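Local coordinates for TetR family transcriptional regulator (Clostridium perfringens, PDB 6AZH), which probably binds operator DNA as a TetR-family dimer and regulates transcription, possibly of fatty acid metabolism genes, in response to a small-molecule ligand, at residues A[12-17]-A[34-39]; A[99-104]-A[157-162]; A[52-57]-A[116-121]. All blocks are in the same frame, centred on the assembly; numbering follows the deposited sequence.

Contact 1. Residues A[12-17]-A[34-39]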
ATOM      1  N   PHE A  12      19.706   7.977 -11.501  1.00 16.86           N
ATOM      2  CA  PHE A  12      19.051   7.318 -10.369  1.00 20.64           C
ATOM      3  C   PHE A  12      18.215   8.303  -9.563  1.00 20.16           C
ATOM      4  O   PHE A  12      17.010   8.094  -9.354  1.00 21.48           O
ATOM      5  CB  PHE A  12      20.112   6.657  -9.488  1.00 20.33           C
ATOM      6  CG  PHE A  12      19.565   6.024  -8.223  1.00 18.66           C
ATOM      7  CD1 PHE A  12      18.971   4.774  -8.261  1.00 19.99           C
ATOM      8  CD2 PHE A  12      19.672   6.673  -7.002  1.00 21.32           C
ATOM      9  CE1 PHE A  12      18.477   4.181  -7.103  1.00 20.85           C
ATOM     10  CE2 PHE A  12      19.176   6.089  -5.826  1.00 23.58           C
ATOM     11  CZ  PHE A  12      18.587   4.837  -5.880  1.00 22.64           C
ATOM     12  N   GLU A  13      18.835   9.395  -9.106  1.00 21.39           N
ATOM     13  CA  GLU A  13      18.111  10.337  -8.262  1.00 18.66           C
ATOM     14  C   GLU A  13      17.003  11.047  -9.029  1.00 19.55           C
ATOM     15  O   GLU A  13      15.903  11.238  -8.500  1.00 20.73           O
ATOM     16  CB  GLU A  13      19.080  11.340  -7.642  1.00 21.74           C
ATOM     17  CG  GLU A  13      19.769  10.773  -6.406  1.00 27.88           C
ATOM     18  CD  GLU A  13      20.814  11.693  -5.811  1.00 45.88           C
ATOM     19  OE1 GLU A  13      20.832  12.897  -6.157  1.00 43.34           O
ATOM     20  OE2 GLU A  13      21.625  11.206  -4.992  1.00 46.38           O
ATOM     21  N   ALA A  14      17.260  11.453 -10.276  1.00 19.48           N
ATOM     22  CA  ALA A  14      16.204  12.100 -11.041  1.00 19.13           C
ATOM     23  C   ALA A  14      15.079  11.132 -11.368  1.00 16.54           C
ATOM     24  O   ALA A  14      13.900  11.512 -11.338  1.00 21.35           O
ATOM     25  CB  ALA A  14      16.768  12.715 -12.334  1.00 19.36           C
ATOM     26  N   ALA A  15      15.416   9.893 -11.722  1.00 17.18           N
ATOM     27  CA  ALA A  15      14.383   8.942 -12.110  1.00 16.74           C
ATOM     28  C   ALA A  15      13.439   8.669 -10.946  1.00 17.02           C
ATOM     29  O   ALA A  15      12.226   8.546 -11.136  1.00 19.09           O
ATOM     30  CB  ALA A  15      15.008   7.636 -12.594  1.00 15.97           C
ATOM     31  N   ILE A  16      13.980   8.574  -9.733  1.00 16.66           N
ATOM     32  CA  ILE A  16      13.108   8.374  -8.573  1.00 16.31           C
ATOM     33  C   ILE A  16      12.038   9.455  -8.523  1.00 21.08           C
ATOM     34  O   ILE A  16      10.847   9.167  -8.361  1.00 20.86           O
ATOM     35  CB  ILE A  16      13.923   8.343  -7.270  1.00 19.02           C
ATOM     36  CG1 ILE A  16      14.618   6.996  -7.115  1.00 20.71           C
ATOM     37  CG2 ILE A  16      13.004   8.576  -6.091  1.00 22.42           C
ATOM     38  CD1 ILE A  16      15.771   7.027  -6.138  1.00 23.84           C
ATOM     39  N   ASN A  17      12.448  10.723  -8.664  1.00 20.22           N
ATOM     40  CA  ASN A  17      11.490  11.818  -8.545  1.00 21.95           C
ATOM     41  C   ASN A  17      10.504  11.839  -9.711  1.00 23.01           C
ATOM     42  O   ASN A  17       9.308  12.075  -9.509  1.00 22.59           O
ATOM     43  CB  ASN A  17      12.222  13.149  -8.426  1.00 23.51           C
ATOM     44  CG  ASN A  17      12.846  13.332  -7.078  1.00 30.06           C
ATOM     45  OD1 ASN A  17      12.316  12.862  -6.068  1.00 29.19           O
ATOM     46  ND2 ASN A  17      13.990  14.004  -7.044  1.00 32.64           N
ATOM     47  N   SER A  34      16.566  15.274 -18.801  1.00 17.82           N
ATOM     48  CA  SER A  34      16.508  16.694 -18.486  1.00 19.77           C
ATOM     49  C   SER A  34      16.688  16.923 -16.995  1.00 25.15           C
ATOM     50  O   SER A  34      17.523  17.731 -16.574  1.00 21.48           O
ATOM     51  CB  SER A  34      15.176  17.268 -18.969  1.00 24.17           C
ATOM     52  OG  SER A  34      15.006  18.593 -18.522  1.00 30.10           O
ATOM     53  N   LYS A  35      15.933  16.182 -16.177  1.00 21.47           N
ATOM     54  CA  LYS A  35      16.004  16.383 -14.735  1.00 22.29           C
ATOM     55  C   LYS A  35      17.353  15.957 -14.180  1.00 21.06           C
ATOM     56  O   LYS A  35      17.836  16.545 -13.201  1.00 24.38           O
ATOM     57  CB  LYS A  35      14.871  15.624 -14.040  1.00 25.40           C
ATOM     58  CG  LYS A  35      13.493  16.271 -14.188  1.00 27.09           C
ATOM     59  CD  LYS A  35      13.359  17.506 -13.299  1.00 35.05           C
ATOM     60  CE  LYS A  35      11.931  18.057 -13.309  1.00 34.43           C
ATOM     61  NZ  LYS A  35      11.632  18.831 -14.546  1.00 35.50           N
ATOM     62  N   ALA A  36      17.966  14.930 -14.772  1.00 18.39           N
ATOM     63  CA  ALA A  36      19.270  14.466 -14.325  1.00 16.30           C
ATOM     64  C   ALA A  36      20.418  15.364 -14.765  1.00 21.58           C
ATOM     65  O   ALA A  36      21.528  15.195 -14.258  1.00 23.37           O
ATOM     66  CB  ALA A  36      19.536  13.050 -14.837  1.00 17.17           C
ATOM     67  N   ASN A  37      20.196  16.282 -15.699  1.00 24.23           N
ATOM     68  CA  ASN A  37      21.301  17.042 -16.282  1.00 23.26           C
ATOM     69  C   ASN A  37      22.328  16.099 -16.896  1.00 19.08           C
ATOM     70  O   ASN A  37      23.531  16.247 -16.690  1.00 20.55           O
ATOM     71  CB  ASN A  37      21.964  17.943 -15.239  1.00 28.76           C
ATOM     72  CG  ASN A  37      21.414  19.332 -15.246  1.00 30.18           C
ATOM     73  OD1 ASN A  37      21.959  20.216 -15.903  1.00 39.32           O
ATOM     74  ND2 ASN A  37      20.337  19.545 -14.501  1.00 42.01           N
ATOM     75  N   VAL A  38      21.838  15.094 -17.619  1.00 18.48           N
ATOM     76  CA  VAL A  38      22.659  14.120 -18.323  1.00 17.41           C
ATOM     77  C   VAL A  38      22.319  14.206 -19.805  1.00 18.24           C
ATOM     78  O   VAL A  38      21.144  14.128 -20.179  1.00 18.35           O
ATOM     79  CB  VAL A  38      22.426  12.697 -17.794  1.00 19.76           C
ATOM     80  CG1 VAL A  38      23.067  11.673 -18.700  1.00 17.38           C
ATOM     81  CG2 VAL A  38      22.985  12.575 -16.390  1.00 18.11           C
ATOM     82  N   ALA A  39      23.335  14.375 -20.642  1.00 20.75           N
ATOM     83  CA  ALA A  39      23.092  14.410 -22.080  1.00 20.65           C
ATOM     84  C   ALA A  39      22.359  13.141 -22.519  1.00 18.41           C
ATOM     85  O   ALA A  39      22.713  12.035 -22.109  1.00 20.57           O
ATOM     86  CB  ALA A  39      24.423  14.550 -22.826  1.00 17.12           C
TER
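The N-terminal DNA-binding domain of a TetR-family regulator is a three-helix bundle with a helix-turn-helix, and here its first helix, 6-26, packs against the end of helix 29-36, the helix that leads into the turn. Ala14 carries the whole contact from the side of helix 6-26. Its methyl group points toward the last turn of the partner helix, and CB of Ala14 lies 3.5 Å from the backbone N of Ala36. The same methyl sits 3.8 Å from the carbonyl carbon of Lys35, against the peptide unit between Lys35 and Ala36. With one-carbon side chains at the point of contact, the backbones come close: CA of Ala14 and CA of Ala36 are 5.1 Å apart. No hydrogen bond spans the pair, and the small buried area is held by van der Waals contact.

Just beyond, the chain turns out of the helix at Asn37, whose positive phi (57°) belongs to a Schellman motif; Ala39 then takes the N-cap position of helix 40-46, which in this family is the recognition helix. Val38, between them, leans on Arg6 and Ala10 of helix 6-26. Lys35 starts toward the first helix but bends at chi2, -75°, and at chi4, which carries its ammonium group away to a salt bridge with Glu31. What remains at the interface is its first side-chain carbon, CB of Lys35 standing 3.9 Å from CB of Ala14, while CB of Ala36 meets that methyl at 3.7 Å.

Contact 2. Residues A[99-104]-A[157-162]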
ATOM      1  N   ALA A  99      10.168   9.355  -1.742  1.00 19.16           N
ATOM      2  CA  ALA A  99       9.914   9.320  -3.181  1.00 20.46           C
ATOM      3  C   ALA A  99      10.127   7.916  -3.737  1.00 19.31           C
ATOM      4  O   ALA A  99       9.288   7.396  -4.490  1.00 17.93           O
ATOM      5  CB  ALA A  99      10.805  10.338  -3.901  1.00 21.73           C
ATOM      6  N   PHE A 100      11.248   7.286  -3.370  1.00 17.40           N
ATOM      7  CA  PHE A 100      11.534   5.928  -3.823  1.00 18.60           C
ATOM      8  C   PHE A 100      10.412   4.970  -3.446  1.00 18.94           C
ATOM      9  O   PHE A 100       9.981   4.146  -4.265  1.00 18.10           O
ATOM     10  CB  PHE A 100      12.874   5.449  -3.243  1.00 18.18           C
ATOM     11  CG  PHE A 100      13.178   4.007  -3.538  1.00 18.53           C
ATOM     12  CD1 PHE A 100      13.730   3.631  -4.740  1.00 19.06           C
ATOM     13  CD2 PHE A 100      12.928   3.024  -2.602  1.00 19.90           C
ATOM     14  CE1 PHE A 100      13.998   2.273  -5.030  1.00 22.45           C
ATOM     15  CE2 PHE A 100      13.203   1.698  -2.872  1.00 20.07           C
ATOM     16  CZ  PHE A 100      13.734   1.316  -4.083  1.00 20.45           C
ATOM     17  N   PHE A 101       9.927   5.052  -2.206  1.00 16.68           N
ATOM     18  CA  PHE A 101       8.914   4.103  -1.762  1.00 19.78           C
ATOM     19  C   PHE A 101       7.591   4.306  -2.492  1.00 19.32           C
ATOM     20  O   PHE A 101       6.911   3.329  -2.815  1.00 19.44           O
ATOM     21  CB  PHE A 101       8.721   4.202  -0.251  1.00 19.80           C
ATOM     22  CG  PHE A 101       8.174   2.955   0.349  1.00 23.00           C
ATOM     23  CD1 PHE A 101       9.013   1.889   0.624  1.00 30.71           C
ATOM     24  CD2 PHE A 101       6.821   2.835   0.609  1.00 24.87           C
ATOM     25  CE1 PHE A 101       8.517   0.731   1.174  1.00 27.04           C
ATOM     26  CE2 PHE A 101       6.314   1.674   1.160  1.00 27.43           C
ATOM     27  CZ  PHE A 101       7.163   0.620   1.431  1.00 26.94           C
ATOM     28  N   LYS A 102       7.227   5.560  -2.788  1.00 20.91           N
ATOM     29  CA  LYS A 102       6.036   5.834  -3.596  1.00 24.28           C
ATOM     30  C   LYS A 102       6.170   5.258  -5.000  1.00 22.62           C
ATOM     31  O   LYS A 102       5.202   4.716  -5.558  1.00 20.91           O
ATOM     32  CB  LYS A 102       5.800   7.339  -3.690  1.00 24.72           C
ATOM     33  CG  LYS A 102       5.338   7.979  -2.402  1.00 28.79           C
ATOM     34  CD  LYS A 102       5.303   9.486  -2.571  1.00 33.53           C
ATOM     35  CE  LYS A 102       5.132  10.170  -1.245  1.00 37.71           C
ATOM     36  NZ  LYS A 102       5.528  11.593  -1.375  1.00 37.67           N
HETATM   37  N   MSE A 103       7.343   5.423  -5.608  1.00 19.03           N
HETATM   38  CA  MSE A 103       7.634   4.840  -6.900  1.00 22.90           C
HETATM   39  C   MSE A 103       7.373   3.333  -6.872  1.00 22.25           C
HETATM   40  O   MSE A 103       6.709   2.797  -7.764  1.00 18.31           O
HETATM   41  CB  MSE A 103       9.081   5.120  -7.276  1.00 21.34           C
HETATM   42  CG  MSE A 103       9.685   4.061  -8.165  1.00 27.70           C
HETATM   43 SE   MSE A 103      11.440   4.536  -8.681  0.71 22.06          SE
HETATM   44  CE  MSE A 103      12.178   4.012  -7.138  1.00 34.82           C
ATOM     45  N   VAL A 104       7.899   2.659  -5.837  1.00 17.06           N
ATOM     46  CA  VAL A 104       7.673   1.220  -5.662  1.00 19.11           C
ATOM     47  C   VAL A 104       6.183   0.935  -5.523  1.00 16.36           C
ATOM     48  O   VAL A 104       5.624   0.093  -6.233  1.00 18.13           O
ATOM     49  CB  VAL A 104       8.446   0.697  -4.431  1.00 18.56           C
ATOM     50  CG1 VAL A 104       8.019  -0.726  -4.083  1.00 18.38           C
ATOM     51  CG2 VAL A 104       9.943   0.721  -4.668  1.00 17.06           C
ATOM     52  N   SER A 157       2.628  -2.348   7.011  1.00 21.97           N
ATOM     53  CA  SER A 157       2.635  -1.156   7.861  1.00 21.71           C
ATOM     54  C   SER A 157       3.358   0.014   7.190  1.00 26.00           C
ATOM     55  O   SER A 157       3.009   1.175   7.433  1.00 23.27           O
ATOM     56  CB  SER A 157       3.261  -1.456   9.224  1.00 25.40           C
ATOM     57  OG  SER A 157       4.679  -1.567   9.164  1.00 30.78           O
ATOM     58  N   LEU A 158       4.355  -0.266   6.344  1.00 22.22           N
ATOM     59  CA  LEU A 158       5.005   0.811   5.601  1.00 24.23           C
ATOM     60  C   LEU A 158       4.047   1.459   4.621  1.00 19.01           C
ATOM     61  O   LEU A 158       4.117   2.670   4.378  1.00 18.34           O
ATOM     62  CB  LEU A 158       6.209   0.279   4.840  1.00 16.49           C
ATOM     63  CG  LEU A 158       7.311  -0.262   5.742  1.00 22.30           C
ATOM     64  CD1 LEU A 158       8.414  -0.847   4.892  1.00 23.08           C
ATOM     65  CD2 LEU A 158       7.823   0.857   6.646  1.00 24.23           C
ATOM     66  N   ILE A 159       3.185   0.653   4.007  1.00 20.23           N
ATOM     67  CA  ILE A 159       2.319   1.167   2.959  1.00 19.27           C
ATOM     68  C   ILE A 159       1.242   2.058   3.551  1.00 18.68           C
ATOM     69  O   ILE A 159       1.024   3.182   3.090  1.00 16.80           O
ATOM     70  CB  ILE A 159       1.713   0.014   2.140  1.00 20.82           C
ATOM     71  CG1 ILE A 159       2.839  -0.877   1.608  1.00 30.42           C
ATOM     72  CG2 ILE A 159       0.856   0.590   1.018  1.00 25.17           C
ATOM     73  CD1 ILE A 159       2.396  -2.027   0.722  1.00 30.27           C
ATOM     74  N   SER A 160       0.543   1.566   4.580  1.00 18.77           N
ATOM     75  CA  SER A 160      -0.511   2.372   5.180  1.00 19.91           C
ATOM     76  C   SER A 160       0.065   3.604   5.870  1.00 19.03           C
ATOM     77  O   SER A 160      -0.560   4.671   5.851  1.00 20.00           O
ATOM     78  CB  SER A 160      -1.339   1.523   6.155  1.00 16.76           C
ATOM     79  OG  SER A 160      -0.524   0.956   7.151  1.00 22.42           O
ATOM     80  N   THR A 161       1.269   3.497   6.434  1.00 17.85           N
ATOM     81  CA  THR A 161       1.893   4.670   7.041  1.00 18.48           C
ATOM     82  C   THR A 161       2.318   5.679   5.979  1.00 22.08           C
ATOM     83  O   THR A 161       2.204   6.889   6.192  1.00 21.08           O
ATOM     84  CB  THR A 161       3.083   4.255   7.907  1.00 22.08           C
ATOM     85  OG1 THR A 161       2.623   3.326   8.891  1.00 22.44           O
ATOM     86  CG2 THR A 161       3.687   5.460   8.613  1.00 24.34           C
ATOM     87  N   SER A 162       2.800   5.203   4.830  1.00 19.75           N
ATOM     88  CA  SER A 162       3.103   6.114   3.728  1.00 22.23           C
ATOM     89  C   SER A 162       1.873   6.908   3.323  1.00 23.05           C
ATOM     90  O   SER A 162       1.971   8.091   2.978  1.00 21.56           O
ATOM     91  CB  SER A 162       3.627   5.342   2.520  1.00 21.54           C
ATOM     92  OG  SER A 162       4.938   4.891   2.730  1.00 25.52           O
TER
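The carbonyl oxygen of Leu158 is gripped twice within helix 147-165, by the backbone N of Ser162 and by the hydroxyl of the same residue. OG of Ser162 donates to O of Leu158 at 2.9 Å, and its N reaches that oxygen from the opposite face of the carbonyl plane. The hydroxyl is tilted 28° from this plane. One residue earlier, OG1 of Thr161 makes the same kind of bond, 2.6 Å, to O of Ser157.

Against the side of the helix that carries Leu158 and Ser162 comes the ring of Phe101, from helix 98-106 in the ligand-binding and dimerisation domain. The two segments run at 109° to each other with their axes 11.2 Å apart, and the phenyl group bridges the gap. Its CG is turned anti to the backbone nitrogen (chi1 -156°), which directs the ring outward to the partner helix. CZ of Phe101 meets CB of Leu158 at 3.6 Å, the two side chains crossing at about a right angle, and CD1 of Leu158 adds contacts to CE1 and CZ. Farther back along the ring, CD2 of Phe101 lies 3.5 Å from OG of Ser162, a van der Waals approach. Ile159 comes in at the ring edge, where its CG1 is 4.3 Å from CE2 of Phe101.

Leu94 of helix 79-96 touches both Phe101 and Ser162, and Ile159 also packs on Ile159 of the second subunit, placing the contact beside the dimer interface. Because the buried serine hydroxyl spends its proton on its own helix, it can lie against the aromatic ring carbons CD2 and CE2 without a polar partner across the contact, and the association of the two helices is essentially apolar.

Contact 3. Residues A[52-57]-A[116-121]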
ATOM      1  N   GLU A  52      14.497  -0.092 -18.578  1.00 19.16           N
ATOM      2  CA  GLU A  52      15.818  -0.397 -18.038  1.00 19.90           C
ATOM      3  C   GLU A  52      16.169   0.554 -16.903  1.00 19.03           C
ATOM      4  O   GLU A  52      16.743   0.130 -15.891  1.00 18.38           O
ATOM      5  CB  GLU A  52      16.875  -0.351 -19.150  1.00 22.14           C
ATOM      6  CG  GLU A  52      16.862  -1.580 -20.047  1.00 27.18           C
ATOM      7  CD  GLU A  52      18.149  -1.775 -20.857  1.00 33.46           C
ATOM      8  OE1 GLU A  52      19.103  -0.984 -20.701  1.00 25.09           O
ATOM      9  OE2 GLU A  52      18.197  -2.728 -21.665  1.00 38.00           O
ATOM     10  N   ILE A  53      15.810   1.836 -17.032  1.00 15.59           N
ATOM     11  CA  ILE A  53      16.094   2.781 -15.955  1.00 17.25           C
ATOM     12  C   ILE A  53      15.326   2.381 -14.704  1.00 16.80           C
ATOM     13  O   ILE A  53      15.884   2.316 -13.602  1.00 18.32           O
ATOM     14  CB  ILE A  53      15.757   4.222 -16.362  1.00 16.39           C
ATOM     15  CG1 ILE A  53      16.648   4.692 -17.530  1.00 16.32           C
ATOM     16  CG2 ILE A  53      15.951   5.151 -15.155  1.00 15.27           C
ATOM     17  CD1 ILE A  53      16.186   6.006 -18.150  1.00 20.28           C
ATOM     18  N   PHE A  54      14.031   2.098 -14.871  1.00 16.58           N
ATOM     19  CA  PHE A  54      13.196   1.689 -13.743  1.00 17.53           C
ATOM     20  C   PHE A  54      13.796   0.509 -12.988  1.00 18.92           C
ATOM     21  O   PHE A  54      13.905   0.541 -11.757  1.00 17.67           O
ATOM     22  CB  PHE A  54      11.795   1.336 -14.242  1.00 15.94           C
ATOM     23  CG  PHE A  54      10.847   0.966 -13.135  1.00 14.81           C
ATOM     24  CD1 PHE A  54      10.713  -0.353 -12.723  1.00 20.62           C
ATOM     25  CD2 PHE A  54      10.110   1.951 -12.491  1.00 18.08           C
ATOM     26  CE1 PHE A  54       9.852  -0.677 -11.692  1.00 18.55           C
ATOM     27  CE2 PHE A  54       9.243   1.618 -11.448  1.00 21.84           C
ATOM     28  CZ  PHE A  54       9.121   0.308 -11.062  1.00 18.60           C
ATOM     29  N   ASN A  55      14.166  -0.561 -13.710  1.00 17.58           N
ATOM     30  CA  ASN A  55      14.639  -1.774 -13.044  1.00 19.42           C
ATOM     31  C   ASN A  55      15.956  -1.530 -12.321  1.00 20.63           C
ATOM     32  O   ASN A  55      16.171  -2.041 -11.211  1.00 19.30           O
ATOM     33  CB  ASN A  55      14.779  -2.901 -14.066  1.00 19.86           C
ATOM     34  CG  ASN A  55      13.441  -3.422 -14.535  1.00 22.43           C
ATOM     35  OD1 ASN A  55      12.417  -3.235 -13.869  1.00 22.43           O
ATOM     36  ND2 ASN A  55      13.438  -4.083 -15.689  1.00 22.85           N
ATOM     37  N   PHE A  56      16.849  -0.759 -12.945  1.00 18.91           N
ATOM     38  CA  PHE A  56      18.098  -0.367 -12.301  1.00 18.54           C
ATOM     39  C   PHE A  56      17.833   0.392 -11.002  1.00 18.49           C
ATOM     40  O   PHE A  56      18.438   0.094  -9.961  1.00 22.22           O
ATOM     41  CB  PHE A  56      18.912   0.475 -13.294  1.00 18.58           C
ATOM     42  CG  PHE A  56      19.946   1.339 -12.656  1.00 18.85           C
ATOM     43  CD1 PHE A  56      21.194   0.831 -12.350  1.00 24.56           C
ATOM     44  CD2 PHE A  56      19.681   2.673 -12.395  1.00 25.19           C
ATOM     45  CE1 PHE A  56      22.150   1.630 -11.759  1.00 26.04           C
ATOM     46  CE2 PHE A  56      20.638   3.474 -11.808  1.00 28.14           C
ATOM     47  CZ  PHE A  56      21.865   2.949 -11.493  1.00 19.41           C
ATOM     48  N   VAL A  57      16.893   1.349 -11.034  1.00 17.38           N
ATOM     49  CA  VAL A  57      16.562   2.124  -9.836  1.00 16.30           C
ATOM     50  C   VAL A  57      16.013   1.205  -8.739  1.00 20.57           C
ATOM     51  O   VAL A  57      16.418   1.295  -7.570  1.00 18.83           O
ATOM     52  CB  VAL A  57      15.566   3.255 -10.167  1.00 16.07           C
ATOM     53  CG1 VAL A  57      15.105   3.951  -8.893  1.00 19.03           C
ATOM     54  CG2 VAL A  57      16.187   4.289 -11.150  1.00 18.77           C
ATOM     55  N   ASP A 116       5.737  -8.053 -11.946  1.00 25.10           N
ATOM     56  CA  ASP A 116       6.050  -9.356 -11.362  1.00 26.71           C
ATOM     57  C   ASP A 116       7.456  -9.353 -10.780  1.00 25.33           C
ATOM     58  O   ASP A 116       7.682  -9.823  -9.657  1.00 24.46           O
ATOM     59  CB  ASP A 116       5.934 -10.458 -12.415  1.00 27.15           C
ATOM     60  CG  ASP A 116       4.501 -10.795 -12.770  1.00 36.63           C
ATOM     61  OD1 ASP A 116       3.632 -10.763 -11.876  1.00 36.25           O
ATOM     62  OD2 ASP A 116       4.249 -11.110 -13.956  1.00 39.85           O
ATOM     63  N   GLU A 117       8.420  -8.829 -11.548  1.00 25.95           N
ATOM     64  CA  GLU A 117       9.810  -8.799 -11.112  1.00 24.21           C
ATOM     65  C   GLU A 117       9.988  -7.915  -9.886  1.00 24.52           C
ATOM     66  O   GLU A 117      10.714  -8.281  -8.952  1.00 25.04           O
ATOM     67  CB  GLU A 117      10.702  -8.325 -12.261  1.00 26.97           C
ATOM     68  CG  GLU A 117      10.886  -9.387 -13.339  1.00 30.80           C
ATOM     69  CD  GLU A 117      11.283  -8.816 -14.702  1.00 36.14           C
ATOM     70  OE1 GLU A 117      11.541  -7.592 -14.811  1.00 32.69           O
ATOM     71  OE2 GLU A 117      11.343  -9.607 -15.668  1.00 41.06           O
ATOM     72  N   LEU A 118       9.336  -6.748  -9.877  1.00 21.66           N
ATOM     73  CA  LEU A 118       9.347  -5.881  -8.703  1.00 23.16           C
ATOM     74  C   LEU A 118       8.804  -6.606  -7.479  1.00 18.78           C
ATOM     75  O   LEU A 118       9.387  -6.534  -6.391  1.00 18.69           O
ATOM     76  CB  LEU A 118       8.525  -4.625  -8.974  1.00 19.56           C
ATOM     77  CG  LEU A 118       8.243  -3.734  -7.762  1.00 16.30           C
ATOM     78  CD1 LEU A 118       9.543  -3.248  -7.134  1.00 23.31           C
ATOM     79  CD2 LEU A 118       7.347  -2.568  -8.105  1.00 18.02           C
ATOM     80  N   ARG A 119       7.664  -7.285  -7.629  1.00 21.01           N
ATOM     81  CA  ARG A 119       7.093  -8.010  -6.492  1.00 22.11           C
ATOM     82  C   ARG A 119       8.024  -9.124  -6.026  1.00 22.68           C
ATOM     83  O   ARG A 119       8.110  -9.405  -4.825  1.00 21.15           O
ATOM     84  CB  ARG A 119       5.717  -8.575  -6.850  1.00 22.10           C
ATOM     85  CG  ARG A 119       4.581  -7.558  -6.764  1.00 20.32           C
ATOM     86  CD  ARG A 119       3.217  -8.213  -6.965  1.00 22.08           C
ATOM     87  NE  ARG A 119       3.075  -8.818  -8.287  1.00 26.75           N
ATOM     88  CZ  ARG A 119       2.534  -8.218  -9.346  1.00 28.72           C
ATOM     89  NH1 ARG A 119       2.073  -6.977  -9.260  1.00 23.08           N
ATOM     90  NH2 ARG A 119       2.462  -8.861 -10.502  1.00 26.96           N
ATOM     91  N   ASN A 120       8.718  -9.788  -6.958  1.00 24.07           N
ATOM     92  CA  ASN A 120       9.690 -10.799  -6.546  1.00 23.79           C
ATOM     93  C   ASN A 120      10.810 -10.185  -5.724  1.00 23.06           C
ATOM     94  O   ASN A 120      11.316 -10.822  -4.797  1.00 23.34           O
ATOM     95  CB  ASN A 120      10.275 -11.528  -7.757  1.00 29.24           C
ATOM     96  CG  ASN A 120       9.245 -12.398  -8.480  1.00 37.55           C
ATOM     97  OD1 ASN A 120       8.072 -12.480  -8.081  1.00 39.10           O
ATOM     98  ND2 ASN A 120       9.677 -13.032  -9.565  1.00 46.50           N
ATOM     99  N   LYS A 121      11.207  -8.950  -6.035  1.00 22.11           N
ATOM    100  CA  LYS A 121      12.243  -8.290  -5.245  1.00 26.39           C
ATOM    101  C   LYS A 121      11.741  -7.940  -3.850  1.00 22.43           C
ATOM    102  O   LYS A 121      12.474  -8.083  -2.867  1.00 24.05           O
ATOM    103  CB  LYS A 121      12.722  -7.027  -5.956  1.00 28.24           C
ATOM    104  CG  LYS A 121      14.075  -7.153  -6.627  1.00 36.35           C
ATOM    105  CD  LYS A 121      14.048  -8.132  -7.766  1.00 33.71           C
ATOM    106  CE  LYS A 121      15.013  -7.708  -8.882  1.00 35.49           C
ATOM    107  NZ  LYS A 121      16.446  -7.825  -8.462  1.00 38.47           N
TER
HETATM  108  O   HOH W   1      11.287  -5.880 -16.724  1.00 31.86           O
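Two helical segments face each other without backbone contact, CA of Asn55 and CA of Leu118 being 8.0 Å apart at the nearest point. The first lies on helix 50-74, which in the TetR fold runs from the DNA-binding domain into the ligand-binding one; the second lies on helix 113-138 of the latter, so the contact joins the two domains.

The contact has an apolar part and a polar part. On the inner side Phe54 turns its ring edge to Leu118, whose CD2 stays 4.5 Å from CZ of Phe54 near the ring plane, a loose touch. That ring also meets Phe19 and Tyr24 of helix 6-26 edge-to-face. On the outer side Asn55 and Glu117 cross at about a right angle, their amide and carboxylate planes 66° apart. ND2 of Asn55 and OE1 of Glu117 are too distant, at 4.1 Å, to bond directly, and a water fills the role. Glu117, extended beyond CG, brings its carboxylate out to this water, which accepts from ND2 of Asn55 at 3.0 Å and donates to OE1 of Glu117 at 2.6 Å.

Overall arrangement
From the N terminus, contact 1 closes first, folding helix 29-36 back on helix 6-26 within the DNA-binding domain over a loop of 16 residues. Contact 3 then opens on helix 50-74 and closes on helix 113-138, spanning 58 residues, and contact 2 opens inside that span at 99-104 but closes beyond it at 157-162, so the two cross. Contact 1 stands in series with both. Residues of all three meet where the domains join: Ile16 packs on Val57 and on Ala99, and the carbonyl of Val104 on Leu118. Helix 98-106 thus lies between the DNA-binding helices and helix 147-165, which reaches the second subunit.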